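Local coordinates for protein halogenase PltM (Pseudomonas fluorescens, PDB 6BZN) that halogenates phenolic substrates with more than one halide, and binds FAD, probably as a flavin-dependent monooxygenase-like enzyme, at residues I83-Y88 against D144-M149; H137-D142 against G269-C274; F219-N224 against I261-H266; G277-N282 against I346-S351; I293-L298 against R316-A321. One frame throughout, in Å; residues are numbered along the deposited sequence.

Overall arrangement
Starting at the N terminus, helix 84-88 packs on helix 140-153 in contact 1, closing the first loop. Contact 2 starts from the end of strand 134-138 and the first turn of that same helix, before contact 1 has closed, so the two cross; it runs on to residues 269-274, which lead into strand 273-281. Within its span lies contact 3, between strand 215-223 and the end of strand 256-262; contacts 2 and 3 touch, their centres about 7 Å apart. Contact 4 carries strand 273-281 to the loop before helix 352-374, and contact 5, helix 291-301 on strand 313-321, falls inside its span. Contacts 2 to 5 thus gather round one mixed sheet, whereas contact 1 joins two helices.

Contact 1 of 5, residues I83-Y88 against D144-M149; sequences IPEIAY and DYFALM
Phe146 reaches out of helix 140-153 and puts the end of its ring, CZ, against the carboxylate of Glu85. CZ lies 3.8 Å from Glu85 CD and 3.9 Å from both Glu85 OE1 and Glu85 OE2, so the far end of the ring meets the whole carboxylate and favours neither oxygen. The two planes are inclined by 41°, an oblique meeting. Phe146 CE1 also comes within 4.0 Å of the backbone O of Glu85. One turn on, Tyr88 adds a looser touch, the edge of its ring at CD2 standing 4.5 Å from Phe146 CZ.

Torsions explain the reach: in Phe146 CG is anti to the backbone N (chi1 -177°), which carries the ring away from its helix toward Glu85, and the Glu85 chain runs extended beyond CG. What holds the carboxylate is a salt bridge from Glu85 OE1 to Lys153, farther along helix 140-153, so the acid is tied to the helix whose phenylalanine it meets. Leu89 and Val99 pack on Phe146 as well, and Tyr88 stacks on His98. The arrangement is helix-on-helix packing in the flavin-dependent halogenase fold, with the short helix 84-88 laid against helix 140-153, whose first residue, Arg140, binds FAD.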
# COMPACT_ATOMS: atom_id res chain seq x y z
N ILE A 83 -0.37 -16.59 15.08
CA ILE A 83 0.35 -15.56 15.79
C ILE A 83 -0.62 -14.43 16.07
O ILE A 83 -0.78 -13.53 15.24
CB ILE A 83 1.58 -15.04 14.99
CG1 ILE A 83 2.47 -16.21 14.58
CG2 ILE A 83 2.36 -14.07 15.86
CD1 ILE A 83 3.74 -15.86 13.82
N PRO A 84 -1.28 -14.45 17.24
CA PRO A 84 -2.25 -13.40 17.56
C PRO A 84 -1.78 -11.94 17.43
O PRO A 84 -2.58 -11.08 17.04
CB PRO A 84 -2.59 -13.67 19.04
CG PRO A 84 -2.36 -15.12 19.21
CD PRO A 84 -1.32 -15.55 18.23
N GLU A 85 -0.52 -11.65 17.78
CA GLU A 85 -0.04 -10.26 17.78
C GLU A 85 -0.05 -9.63 16.40
O GLU A 85 -0.11 -8.41 16.30
CB GLU A 85 1.37 -10.11 18.40
CG GLU A 85 1.38 -10.18 19.92
CD GLU A 85 2.69 -9.71 20.56
OE1 GLU A 85 3.76 -9.83 19.93
OE2 GLU A 85 2.62 -9.21 21.72
N ILE A 86 0.02 -10.43 15.35
CA ILE A 86 -0.06 -9.90 14.00
C ILE A 86 -1.44 -9.23 13.78
O ILE A 86 -1.51 -8.15 13.19
CB ILE A 86 0.25 -10.97 12.93
CG1 ILE A 86 1.71 -11.40 13.03
CG2 ILE A 86 -0.01 -10.43 11.52
CD1 ILE A 86 2.09 -12.52 12.09
N ALA A 87 -2.52 -9.84 14.28
CA ALA A 87 -3.87 -9.28 14.10
C ALA A 87 -4.04 -7.94 14.84
O ALA A 87 -4.80 -7.10 14.39
CB ALA A 87 -4.96 -10.26 14.55
N TYR A 88 -3.33 -7.74 15.94
CA TYR A 88 -3.33 -6.42 16.61
C TYR A 88 -3.05 -5.26 15.67
O TYR A 88 -3.68 -4.20 15.77
CB TYR A 88 -2.30 -6.36 17.75
CG TYR A 88 -2.55 -7.30 18.90
CD1 TYR A 88 -3.77 -7.94 19.06
CD2 TYR A 88 -1.57 -7.49 19.87
CE1 TYR A 88 -4.00 -8.80 20.11
CE2 TYR A 88 -1.80 -8.33 20.95
CZ TYR A 88 -3.02 -8.98 21.05
OH TYR A 88 -3.31 -9.81 22.10
N ASP A 144 6.73 -1.04 12.93
CA ASP A 144 7.76 -1.95 12.40
C ASP A 144 8.65 -2.52 13.49
O ASP A 144 9.04 -3.68 13.42
CB ASP A 144 8.60 -1.28 11.30
CG ASP A 144 7.79 -1.04 10.01
OD1 ASP A 144 6.54 -1.03 10.06
OD2 ASP A 144 8.40 -0.87 8.95
N TYR A 145 8.97 -1.72 14.51
CA TYR A 145 9.82 -2.21 15.59
C TYR A 145 9.05 -3.31 16.33
O TYR A 145 9.59 -4.38 16.59
CB TYR A 145 10.24 -1.09 16.54
CG TYR A 145 11.55 -1.32 17.31
CD1 TYR A 145 12.27 -2.52 17.22
CD2 TYR A 145 12.07 -0.32 18.13
CE1 TYR A 145 13.46 -2.72 17.91
CE2 TYR A 145 13.26 -0.51 18.83
CZ TYR A 145 13.95 -1.71 18.71
OH TYR A 145 15.14 -1.92 19.39
N PHE A 146 7.77 -3.07 16.61
CA PHE A 146 6.88 -4.09 17.20
C PHE A 146 6.84 -5.37 16.37
O PHE A 146 6.93 -6.46 16.92
CB PHE A 146 5.48 -3.51 17.39
CG PHE A 146 4.51 -4.44 18.05
CD1 PHE A 146 3.71 -5.29 17.28
CD2 PHE A 146 4.38 -4.47 19.42
CE1 PHE A 146 2.79 -6.14 17.88
CE2 PHE A 146 3.49 -5.34 20.03
CZ PHE A 146 2.68 -6.16 19.26
N ALA A 147 6.71 -5.24 15.06
CA ALA A 147 6.72 -6.38 14.15
C ALA A 147 8.02 -7.17 14.27
O ALA A 147 7.98 -8.41 14.37
CB ALA A 147 6.51 -5.93 12.70
N LEU A 148 9.16 -6.49 14.29
CA LEU A 148 10.43 -7.21 14.49
C LEU A 148 10.43 -7.95 15.82
O LEU A 148 10.93 -9.07 15.91
CB LEU A 148 11.63 -6.27 14.43
CG LEU A 148 13.00 -6.95 14.56
CD1 LEU A 148 13.21 -8.01 13.48
CD2 LEU A 148 14.09 -5.91 14.47
N MET A 149 9.89 -7.34 16.86
CA MET A 149 9.81 -8.01 18.15
C MET A 149 8.99 -9.30 18.06
O MET A 149 9.35 -10.30 18.68
CB MET A 149 9.27 -7.09 19.24
CG MET A 149 10.16 -5.91 19.55
SD MET A 149 9.29 -4.75 20.63
CE MET A 149 10.31 -3.29 20.43

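Contact 2 of 5, residues H137-D142 against G269-C274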
# COMPACT_ATOMS: atom_id res chain seq x y z
N HIS A 137 -3.84 4.75 10.75
CA HIS A 137 -2.72 5.46 10.15
C HIS A 137 -1.49 5.00 10.94
O HIS A 137 -1.33 5.34 12.11
CB HIS A 137 -2.87 6.95 10.30
CG HIS A 137 -3.87 7.55 9.37
ND1 HIS A 137 -4.39 8.81 9.56
CD2 HIS A 137 -4.44 7.07 8.24
CE1 HIS A 137 -5.22 9.09 8.57
NE2 HIS A 137 -5.27 8.05 7.76
N LEU A 138 -0.65 4.21 10.29
CA LEU A 138 0.45 3.50 10.93
C LEU A 138 1.66 4.39 11.10
O LEU A 138 2.20 4.89 10.10
CB LEU A 138 0.82 2.28 10.09
CG LEU A 138 -0.26 1.24 9.83
CD1 LEU A 138 0.20 0.29 8.76
CD2 LEU A 138 -0.61 0.48 11.09
N PHE A 139 2.10 4.60 12.34
CA PHE A 139 3.32 5.33 12.63
C PHE A 139 4.42 4.29 12.54
O PHE A 139 4.67 3.54 13.48
CB PHE A 139 3.24 6.00 14.01
CG PHE A 139 4.38 6.94 14.32
CD1 PHE A 139 4.73 7.96 13.44
CD2 PHE A 139 5.06 6.85 15.54
CE1 PHE A 139 5.75 8.85 13.75
CE2 PHE A 139 6.09 7.75 15.85
CZ PHE A 139 6.42 8.75 14.96
N ARG A 140 5.04 4.21 11.36
CA ARG A 140 5.82 3.02 11.00
C ARG A 140 7.04 2.75 11.88
O ARG A 140 7.36 1.59 12.15
CB ARG A 140 6.21 3.07 9.53
CG ARG A 140 5.02 2.95 8.57
CD ARG A 140 4.40 1.55 8.55
NE ARG A 140 5.43 0.60 8.12
CZ ARG A 140 5.76 0.34 6.86
NH1 ARG A 140 5.09 0.87 5.84
NH2 ARG A 140 6.76 -0.50 6.62
N GLN A 141 7.69 3.80 12.39
CA GLN A 141 8.77 3.55 13.34
C GLN A 141 8.37 2.63 14.50
O GLN A 141 9.16 1.81 14.94
CB GLN A 141 9.39 4.84 13.88
CG GLN A 141 8.47 5.76 14.65
CD GLN A 141 9.24 6.78 15.46
OE1 GLN A 141 9.71 7.78 14.94
NE2 GLN A 141 9.37 6.52 16.78
N ASP A 142 7.15 2.79 15.01
CA ASP A 142 6.72 2.01 16.17
C ASP A 142 6.09 0.69 15.75
O ASP A 142 6.33 -0.34 16.37
CB ASP A 142 5.74 2.80 17.03
CG ASP A 142 6.41 3.97 17.79
OD1 ASP A 142 7.66 4.07 17.85
OD2 ASP A 142 5.64 4.80 18.33
N GLY A 269 -4.81 8.51 21.46
CA GLY A 269 -3.47 8.60 20.88
C GLY A 269 -2.65 9.68 21.54
O GLY A 269 -3.21 10.62 22.12
N THR A 270 -1.34 9.53 21.51
CA THR A 270 -0.43 10.55 22.02
C THR A 270 0.49 11.14 20.96
O THR A 270 1.22 12.08 21.25
CB THR A 270 0.44 9.97 23.14
OG1 THR A 270 0.95 8.68 22.74
CG2 THR A 270 -0.38 9.82 24.41
N ASN A 271 0.44 10.64 19.74
CA ASN A 271 1.35 11.14 18.71
C ASN A 271 0.90 12.53 18.30
O ASN A 271 -0.29 12.74 18.13
CB ASN A 271 1.36 10.18 17.52
CG ASN A 271 2.55 10.39 16.61
OD1 ASN A 271 2.91 11.52 16.28
ND2 ASN A 271 3.16 9.31 16.17
N GLN A 272 1.83 13.48 18.18
CA GLN A 272 1.50 14.86 17.78
C GLN A 272 1.62 15.13 16.28
O GLN A 272 1.23 16.19 15.80
CB GLN A 272 2.41 15.84 18.51
CG GLN A 272 2.28 15.79 20.03
CD GLN A 272 3.26 16.74 20.68
OE1 GLN A 272 3.25 17.94 20.40
NE2 GLN A 272 4.14 16.22 21.54
N LEU A 273 2.16 14.17 15.54
CA LEU A 273 2.56 14.41 14.18
C LEU A 273 1.47 14.11 13.19
O LEU A 273 0.52 13.36 13.47
CB LEU A 273 3.79 13.57 13.83
CG LEU A 273 5.03 13.83 14.70
CD1 LEU A 273 6.07 12.74 14.43
CD2 LEU A 273 5.58 15.23 14.42
N CYS A 274 1.66 14.67 12.01
CA CYS A 274 0.87 14.41 10.84
C CYS A 274 1.79 14.16 9.65
O CYS A 274 2.74 14.92 9.39
CB CYS A 274 -0.05 15.60 10.60
SG CYS A 274 -1.16 15.46 9.18
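The ring of Phe139 has a different neighbour on each face: Asn271 ND2 sits 3.0 Å above one, over the ring centre, and Gln141 CG lies over the rim of the opposite one. Asp142 OD2 is at the edge, in the ring plane. The amide of Asn271 stands nearly upright on the ring, the planes 87° apart, so its nitrogen comes down onto the aromatic face.

An Asx turn sets this up: Asn271 OD1 accepts from the backbone N of Leu273 at 2.9 Å, which fixes the amide where the chain enters strand 273-281. With OD1 used this way, ND2 is turned to the ring and also bonds the backbone O of Ser102, so the buried amide is held at both ends. Phe139 itself occupies the N-cap position of helix 140-153, immediately before the FAD-binding Arg140, and its ring also meets Phe263 edge-to-face. The contact therefore joins the start of that helix to the chain entering a strand of the large mixed sheet.

Leu273 supplies the apolar part. One of its methyls, CD1, approaches the far end of the ring obliquely, 4.0 Å from Phe139 CE1 and equally far from Phe139 CZ.

Contact 3 of 5, residues F219-N224 against I261-H266; sequences FTHMLN and IPFNNH
A buried T-shaped aromatic pair lies against the large mixed sheet, close to residues that contribute to the FAD site. Phe263 gives the edge and His221 the face: the ring centroids are 5.2 Å apart and the planes are inclined by 67°. The foremost atom is Phe263 CE2, which stands above the rim of the imidazole, 3.6 Å from His221 NE2 and 3.7 Å from His221 CE1. Phe263 CZ follows, 4.0 Å from His221 NE2.

The two side chains meet at about a right angle. His221 NE2 is hydrogen-bonded to Glu64 OE2, which ties the imidazole down and probably limits its rotation, while Phe60 makes a second edge-to-face meeting with it.

Strand 273-281 runs between the two partners: His221 stands on its neighbour 215-223, Phe263 just past the end of 256-262 on the other side, and both side chains touch Ser275 of the strand between.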
# COMPACT_ATOMS: atom_id res chain seq x y z
N PHE A 219 8.01 13.92 0.92
CA PHE A 219 7.30 13.54 2.14
C PHE A 219 8.05 13.85 3.43
O PHE A 219 9.29 13.89 3.47
CB PHE A 219 6.87 12.07 2.11
CG PHE A 219 7.96 11.12 1.72
CD1 PHE A 219 8.25 10.89 0.38
CD2 PHE A 219 8.70 10.46 2.68
CE1 PHE A 219 9.26 10.02 0.00
CE2 PHE A 219 9.70 9.57 2.31
CZ PHE A 219 9.98 9.35 0.97
N THR A 220 7.26 14.07 4.47
CA THR A 220 7.80 14.40 5.78
C THR A 220 6.71 14.20 6.84
O THR A 220 5.57 13.84 6.52
CB THR A 220 8.35 15.86 5.82
OG1 THR A 220 9.14 16.04 6.99
CG2 THR A 220 7.23 16.90 5.80
N HIS A 221 7.08 14.46 8.09
CA HIS A 221 6.13 14.54 9.18
C HIS A 221 6.17 15.94 9.79
O HIS A 221 7.24 16.53 9.94
CB HIS A 221 6.47 13.52 10.27
CG HIS A 221 6.13 12.10 9.92
ND1 HIS A 221 6.44 11.05 10.76
CD2 HIS A 221 5.53 11.56 8.84
CE1 HIS A 221 6.01 9.92 10.22
NE2 HIS A 221 5.44 10.20 9.06
N MET A 222 4.99 16.43 10.17
CA MET A 222 4.85 17.80 10.68
C MET A 222 4.07 17.87 11.97
O MET A 222 3.20 17.03 12.26
CB MET A 222 4.16 18.69 9.66
CG MET A 222 4.87 18.80 8.32
SD MET A 222 4.14 20.14 7.37
CE MET A 222 4.99 19.92 5.82
N LEU A 223 4.36 18.93 12.73
CA LEU A 223 3.58 19.31 13.90
C LEU A 223 2.63 20.44 13.57
O LEU A 223 2.88 21.23 12.66
CB LEU A 223 4.49 19.85 15.00
CG LEU A 223 5.44 18.84 15.62
CD1 LEU A 223 6.64 19.55 16.24
CD2 LEU A 223 4.65 18.05 16.65
N ASN A 224 1.57 20.53 14.37
CA ASN A 224 0.59 21.62 14.28
C ASN A 224 -0.06 21.77 12.91
O ASN A 224 -0.32 22.90 12.47
CB ASN A 224 1.22 22.95 14.76
CG ASN A 224 1.44 22.98 16.26
OD1 ASN A 224 0.77 22.27 17.00
ND2 ASN A 224 2.38 23.81 16.71
N ILE A 261 -2.31 12.87 6.59
CA ILE A 261 -2.49 11.60 7.29
C ILE A 261 -2.11 11.85 8.75
O ILE A 261 -0.95 11.68 9.13
CB ILE A 261 -1.63 10.50 6.63
CG1 ILE A 261 -2.21 10.17 5.26
CG2 ILE A 261 -1.59 9.23 7.46
CD1 ILE A 261 -1.41 9.17 4.48
N PRO A 262 -3.09 12.26 9.58
CA PRO A 262 -2.76 12.56 10.98
C PRO A 262 -2.49 11.33 11.82
O PRO A 262 -3.16 10.30 11.65
CB PRO A 262 -4.03 13.25 11.50
CG PRO A 262 -4.71 13.75 10.28
CD PRO A 262 -4.46 12.69 9.26
N PHE A 263 -1.51 11.44 12.72
CA PHE A 263 -1.37 10.48 13.82
C PHE A 263 -1.98 11.03 15.12
O PHE A 263 -2.02 10.32 16.10
CB PHE A 263 0.08 10.09 14.07
CG PHE A 263 0.79 9.59 12.83
CD1 PHE A 263 0.45 8.37 12.26
CD2 PHE A 263 1.79 10.35 12.23
CE1 PHE A 263 1.09 7.91 11.13
CE2 PHE A 263 2.44 9.90 11.09
CZ PHE A 263 2.09 8.68 10.55
N ASN A 264 -2.47 12.28 15.09
CA ASN A 264 -2.94 12.99 16.29
C ASN A 264 -4.47 13.16 16.34
O ASN A 264 -4.98 14.09 16.96
CB ASN A 264 -2.23 14.36 16.41
CG ASN A 264 -2.62 15.34 15.33
OD1 ASN A 264 -2.94 14.95 14.21
ND2 ASN A 264 -2.59 16.62 15.66
N ASN A 265 -5.19 12.24 15.70
CA ASN A 265 -6.64 12.32 15.53
C ASN A 265 -7.40 11.24 16.29
O ASN A 265 -8.61 11.07 16.08
CB ASN A 265 -6.99 12.26 14.04
CG ASN A 265 -6.59 10.94 13.38
OD1 ASN A 265 -6.01 10.05 14.02
ND2 ASN A 265 -6.87 10.81 12.09
N HIS A 266 -6.70 10.48 17.13
CA HIS A 266 -7.28 9.38 17.89
C HIS A 266 -7.49 9.89 19.32
O HIS A 266 -6.56 10.41 19.92
CB HIS A 266 -6.35 8.16 17.89
CG HIS A 266 -7.00 6.91 18.41
ND1 HIS A 266 -7.49 5.92 17.59
CD2 HIS A 266 -7.26 6.51 19.68
CE1 HIS A 266 -8.02 4.96 18.33
NE2 HIS A 266 -7.90 5.30 19.60

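Contact 4 of 5, residues G277-N282 against I346-S351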
# COMPACT_ATOMS: atom_id res chain seq x y z
N GLY A 277 2.69 14.21 2.34
CA GLY A 277 3.43 13.83 1.14
C GLY A 277 2.79 14.47 -0.06
O GLY A 277 1.56 14.47 -0.16
N PHE A 278 3.57 15.06 -0.95
CA PHE A 278 3.01 15.56 -2.21
C PHE A 278 3.72 14.97 -3.41
O PHE A 278 4.95 14.78 -3.39
CB PHE A 278 2.87 17.10 -2.27
CG PHE A 278 4.15 17.87 -2.19
CD1 PHE A 278 4.74 18.15 -0.95
CD2 PHE A 278 4.72 18.41 -3.33
CE1 PHE A 278 5.91 18.90 -0.87
CE2 PHE A 278 5.89 19.16 -3.25
CZ PHE A 278 6.48 19.42 -2.03
N GLN A 279 2.91 14.63 -4.42
CA GLN A 279 3.35 13.87 -5.57
C GLN A 279 3.01 14.61 -6.83
O GLN A 279 1.91 15.18 -6.92
CB GLN A 279 2.64 12.51 -5.64
CG GLN A 279 3.05 11.48 -4.59
CD GLN A 279 2.82 11.92 -3.16
OE1 GLN A 279 3.76 12.02 -2.37
NE2 GLN A 279 1.57 12.19 -2.81
N PHE A 280 3.92 14.60 -7.80
CA PHE A 280 3.64 15.14 -9.13
C PHE A 280 3.71 14.07 -10.22
O PHE A 280 4.58 13.22 -10.21
CB PHE A 280 4.61 16.27 -9.48
CG PHE A 280 4.50 17.47 -8.58
CD1 PHE A 280 3.33 18.23 -8.58
CD2 PHE A 280 5.55 17.85 -7.76
CE1 PHE A 280 3.21 19.35 -7.76
CE2 PHE A 280 5.44 18.96 -6.94
CZ PHE A 280 4.27 19.71 -6.94
N ASN A 281 2.77 14.16 -11.15
CA ASN A 281 2.86 13.53 -12.43
C ASN A 281 3.97 14.24 -13.22
O ASN A 281 3.80 15.38 -13.65
CB ASN A 281 1.51 13.65 -13.15
CG ASN A 281 1.50 13.00 -14.51
OD1 ASN A 281 2.53 12.56 -15.01
ND2 ASN A 281 0.33 12.92 -15.11
N ASN A 282 5.09 13.55 -13.42
CA ASN A 282 6.27 14.15 -14.07
C ASN A 282 6.02 14.52 -15.53
O ASN A 282 6.71 15.38 -16.09
CB ASN A 282 7.48 13.21 -13.98
CG ASN A 282 8.06 13.09 -12.58
OD1 ASN A 282 8.22 14.07 -11.86
ND2 ASN A 282 8.44 11.87 -12.20
N ILE A 346 4.28 1.57 -7.47
CA ILE A 346 3.64 2.51 -8.38
C ILE A 346 3.48 3.89 -7.74
O ILE A 346 4.05 4.86 -8.24
CB ILE A 346 2.28 1.96 -8.88
CG1 ILE A 346 2.48 0.63 -9.63
CG2 ILE A 346 1.58 2.98 -9.76
CD1 ILE A 346 3.39 0.67 -10.85
N ASP A 347 2.73 3.98 -6.66
CA ASP A 347 2.44 5.29 -6.07
C ASP A 347 1.82 5.10 -4.69
O ASP A 347 1.22 4.07 -4.44
CB ASP A 347 1.47 6.06 -6.99
CG ASP A 347 1.46 7.57 -6.75
OD1 ASP A 347 0.69 8.00 -5.87
OD2 ASP A 347 2.17 8.34 -7.48
N PRO A 348 1.96 6.09 -3.80
CA PRO A 348 1.21 6.01 -2.55
C PRO A 348 -0.31 6.04 -2.71
O PRO A 348 -1.03 5.61 -1.79
CB PRO A 348 1.68 7.24 -1.77
CG PRO A 348 2.33 8.13 -2.79
CD PRO A 348 2.93 7.20 -3.79
N LEU A 349 -0.80 6.52 -3.85
CA LEU A 349 -2.23 6.71 -4.08
C LEU A 349 -3.00 5.41 -3.98
O LEU A 349 -2.75 4.47 -4.72
CB LEU A 349 -2.49 7.34 -5.45
CG LEU A 349 -3.96 7.67 -5.73
CD1 LEU A 349 -4.42 8.81 -4.84
CD2 LEU A 349 -4.20 7.99 -7.19
N PHE A 350 -3.95 5.39 -3.05
CA PHE A 350 -4.77 4.21 -2.71
C PHE A 350 -4.07 3.16 -1.87
O PHE A 350 -4.68 2.14 -1.55
CB PHE A 350 -5.42 3.53 -3.94
CG PHE A 350 -6.36 4.41 -4.69
CD1 PHE A 350 -7.49 4.91 -4.06
CD2 PHE A 350 -6.16 4.70 -6.02
CE1 PHE A 350 -8.39 5.72 -4.73
CE2 PHE A 350 -7.05 5.51 -6.70
CZ PHE A 350 -8.17 6.01 -6.05
N SER A 351 -2.81 3.40 -1.50
CA SER A 351 -2.10 2.58 -0.54
C SER A 351 -2.14 1.07 -0.90
O SER A 351 -2.36 0.21 -0.06
CB SER A 351 -2.62 2.89 0.87
OG SER A 351 -1.64 2.57 1.82
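Van der Waals packing carries this contact, and it is made mainly by the ring of Pro348. Pro348 CG lies 3.8 Å from Gln279 CD and 3.9 Å from Gln279 CG. The Gln279 chain bends at chi2 (60°), which folds its far end back and presents its flank, CG and CD together, to the proline. Asp347 adds a looser touch, OD2 being 4.4 Å from Gln279 CG.

Hydrogen bonds set the loop that carries the proline. Asp347 OD1 accepts from the backbone N of Leu349 at 2.9 Å through its anti lone pair, an Asx turn, and also takes the indole N-H of Trp257. Asp347 OD2 bonds Tyr404 OH and Thr215 OG1, so the buried carboxylate is gripped at both oxygens.

The backbone N of Ser351 bonds to Pro348 O at 2.9 Å, closing a type II beta turn. A calcium ion lies close to the Pro348 side chain, and Ser351 binds FAD: the contact packs a flavin-site turn, leading into helix 352-374, against strand 273-281.

Contact 5 of 5, residues I293-L298 against R316-A321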
# COMPACT_ATOMS: atom_id res chain seq x y z
N ILE A 293 10.92 24.79 -0.89
CA ILE A 293 10.51 25.79 -1.90
C ILE A 293 9.37 25.23 -2.77
O ILE A 293 8.39 25.92 -3.03
CB ILE A 293 11.72 26.26 -2.76
CG1 ILE A 293 12.72 27.03 -1.88
CG2 ILE A 293 11.25 27.15 -3.92
CD1 ILE A 293 14.13 27.07 -2.45
N GLU A 294 9.49 23.97 -3.18
CA GLU A 294 8.42 23.32 -3.93
C GLU A 294 7.12 23.25 -3.11
O GLU A 294 6.03 23.48 -3.64
CB GLU A 294 8.84 21.93 -4.41
CG GLU A 294 9.93 21.92 -5.48
CD GLU A 294 9.47 22.48 -6.83
OE1 GLU A 294 8.27 22.38 -7.18
OE2 GLU A 294 10.33 23.00 -7.56
N PHE A 295 7.25 22.99 -1.81
CA PHE A 295 6.09 22.96 -0.92
C PHE A 295 5.39 24.32 -0.90
O PHE A 295 4.18 24.41 -1.12
CB PHE A 295 6.50 22.52 0.50
CG PHE A 295 5.34 22.35 1.45
CD1 PHE A 295 4.32 21.45 1.17
CD2 PHE A 295 5.29 23.08 2.65
CE1 PHE A 295 3.24 21.30 2.04
CE2 PHE A 295 4.23 22.93 3.53
CZ PHE A 295 3.20 22.03 3.23
N ARG A 296 6.17 25.39 -0.70
CA ARG A 296 5.61 26.74 -0.68
C ARG A 296 4.98 27.13 -2.02
O ARG A 296 3.92 27.76 -2.02
CB ARG A 296 6.66 27.78 -0.27
CG ARG A 296 7.20 27.62 1.15
CD ARG A 296 6.15 27.81 2.25
NE ARG A 296 6.41 26.94 3.40
CZ ARG A 296 5.63 26.81 4.48
NH1 ARG A 296 4.51 27.52 4.61
NH2 ARG A 296 5.99 25.97 5.45
N LYS A 297 5.60 26.75 -3.14
CA LYS A 297 5.00 26.99 -4.47
C LYS A 297 3.65 26.28 -4.61
O LYS A 297 2.69 26.86 -5.13
CB LYS A 297 5.94 26.57 -5.60
CG LYS A 297 7.13 27.52 -5.78
CD LYS A 297 7.91 27.29 -7.08
CE LYS A 297 8.56 25.92 -7.13
NZ LYS A 297 9.42 25.74 -8.34
N LEU A 298 3.57 25.04 -4.13
CA LEU A 298 2.32 24.29 -4.15
C LEU A 298 1.23 25.02 -3.36
O LEU A 298 0.09 25.16 -3.84
CB LEU A 298 2.52 22.89 -3.57
CG LEU A 298 1.34 21.93 -3.69
CD1 LEU A 298 1.07 21.63 -5.15
CD2 LEU A 298 1.60 20.65 -2.91
N ARG A 316 10.86 16.77 10.54
CA ARG A 316 11.94 16.00 9.92
C ARG A 316 12.43 16.78 8.71
O ARG A 316 11.78 17.74 8.27
CB ARG A 316 11.43 14.68 9.32
CG ARG A 316 10.43 13.86 10.08
CD ARG A 316 10.14 12.58 9.29
NE ARG A 316 11.39 11.91 8.99
CZ ARG A 316 12.12 11.22 9.86
NH1 ARG A 316 11.71 11.03 11.12
NH2 ARG A 316 13.27 10.70 9.47
N GLU A 317 13.52 16.31 8.11
CA GLU A 317 13.91 16.78 6.78
C GLU A 317 12.96 16.18 5.75
O GLU A 317 12.57 15.01 5.86
CB GLU A 317 15.35 16.38 6.43
CG GLU A 317 16.40 16.95 7.38
CD GLU A 317 16.27 18.46 7.61
OE1 GLU A 317 16.36 19.22 6.62
OE2 GLU A 317 16.06 18.87 8.79
N TRP A 318 12.57 16.98 4.76
CA TRP A 318 11.88 16.47 3.59
C TRP A 318 12.74 15.41 2.90
O TRP A 318 13.96 15.52 2.86
CB TRP A 318 11.60 17.58 2.57
CG TRP A 318 10.52 18.54 2.88
CD1 TRP A 318 10.66 19.82 3.36
CD2 TRP A 318 9.11 18.34 2.71
NE1 TRP A 318 9.44 20.41 3.50
CE2 TRP A 318 8.47 19.53 3.11
CE3 TRP A 318 8.33 17.27 2.27
CZ2 TRP A 318 7.08 19.67 3.08
CZ3 TRP A 318 6.96 17.41 2.23
CH2 TRP A 318 6.34 18.61 2.64
N ILE A 319 12.09 14.37 2.37
CA ILE A 319 12.74 13.43 1.47
C ILE A 319 12.11 13.64 0.11
O ILE A 319 10.89 13.75 0.02
CB ILE A 319 12.51 11.97 1.92
CG1 ILE A 319 13.16 11.71 3.29
CG2 ILE A 319 13.03 10.99 0.87
CD1 ILE A 319 14.66 11.56 3.23
N TYR A 320 12.94 13.71 -0.93
CA TYR A 320 12.47 13.80 -2.31
C TYR A 320 12.91 12.56 -3.06
O TYR A 320 14.06 12.17 -2.96
CB TYR A 320 13.07 15.03 -2.99
CG TYR A 320 12.84 15.08 -4.48
CD1 TYR A 320 11.55 15.07 -5.02
CD2 TYR A 320 13.91 15.15 -5.37
CE1 TYR A 320 11.33 15.12 -6.40
CE2 TYR A 320 13.70 15.20 -6.75
CZ TYR A 320 12.43 15.20 -7.25
OH TYR A 320 12.25 15.25 -8.62
N ALA A 321 11.98 11.92 -3.76
CA ALA A 321 12.27 10.82 -4.67
C ALA A 321 11.82 11.25 -6.07
O ALA A 321 10.62 11.43 -6.30
CB ALA A 321 11.54 9.55 -4.22
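Phe295 meets Trp318 from its CB onward: CB lies 3.9 Å from Trp318 CZ2. The next atom, CG, makes the tightest approach of the pair, 3.6 Å from the same indole carbon. From there Phe295 CD1 is 3.8 Å from both Trp318 CH2 and Trp318 CZ2, and Phe295 CE1 drifts to 4.1 Å from Trp318 CH2, where the contacts with the indole end. On the other flank, Phe295 CE2 lies over the rim of one face of the Arg296 guanidinium. The indole's benzene end thus sits over the root of the phenyl face, offset toward the rim.

The phenyl plane and that of the six-membered indole ring are 48° apart, neither stacked nor edge-to-face. A trans chi1 of -175° aims Phe295 from helix 291-301 at the sheet. Trp318 NE1 hydrogen-bonds Glu292 OE2 of the same helix, a polar tie that probably helps to fix the indole's rotation. Phe309 and Phe278 add edge-to-face meetings, with Phe295 and Trp318 respectively. This is alpha-on-beta packing through an aromatic cluster: helix 291-301 lies across one side of the mixed sheet, and Trp318, from the outermost strand 313-321, joins in.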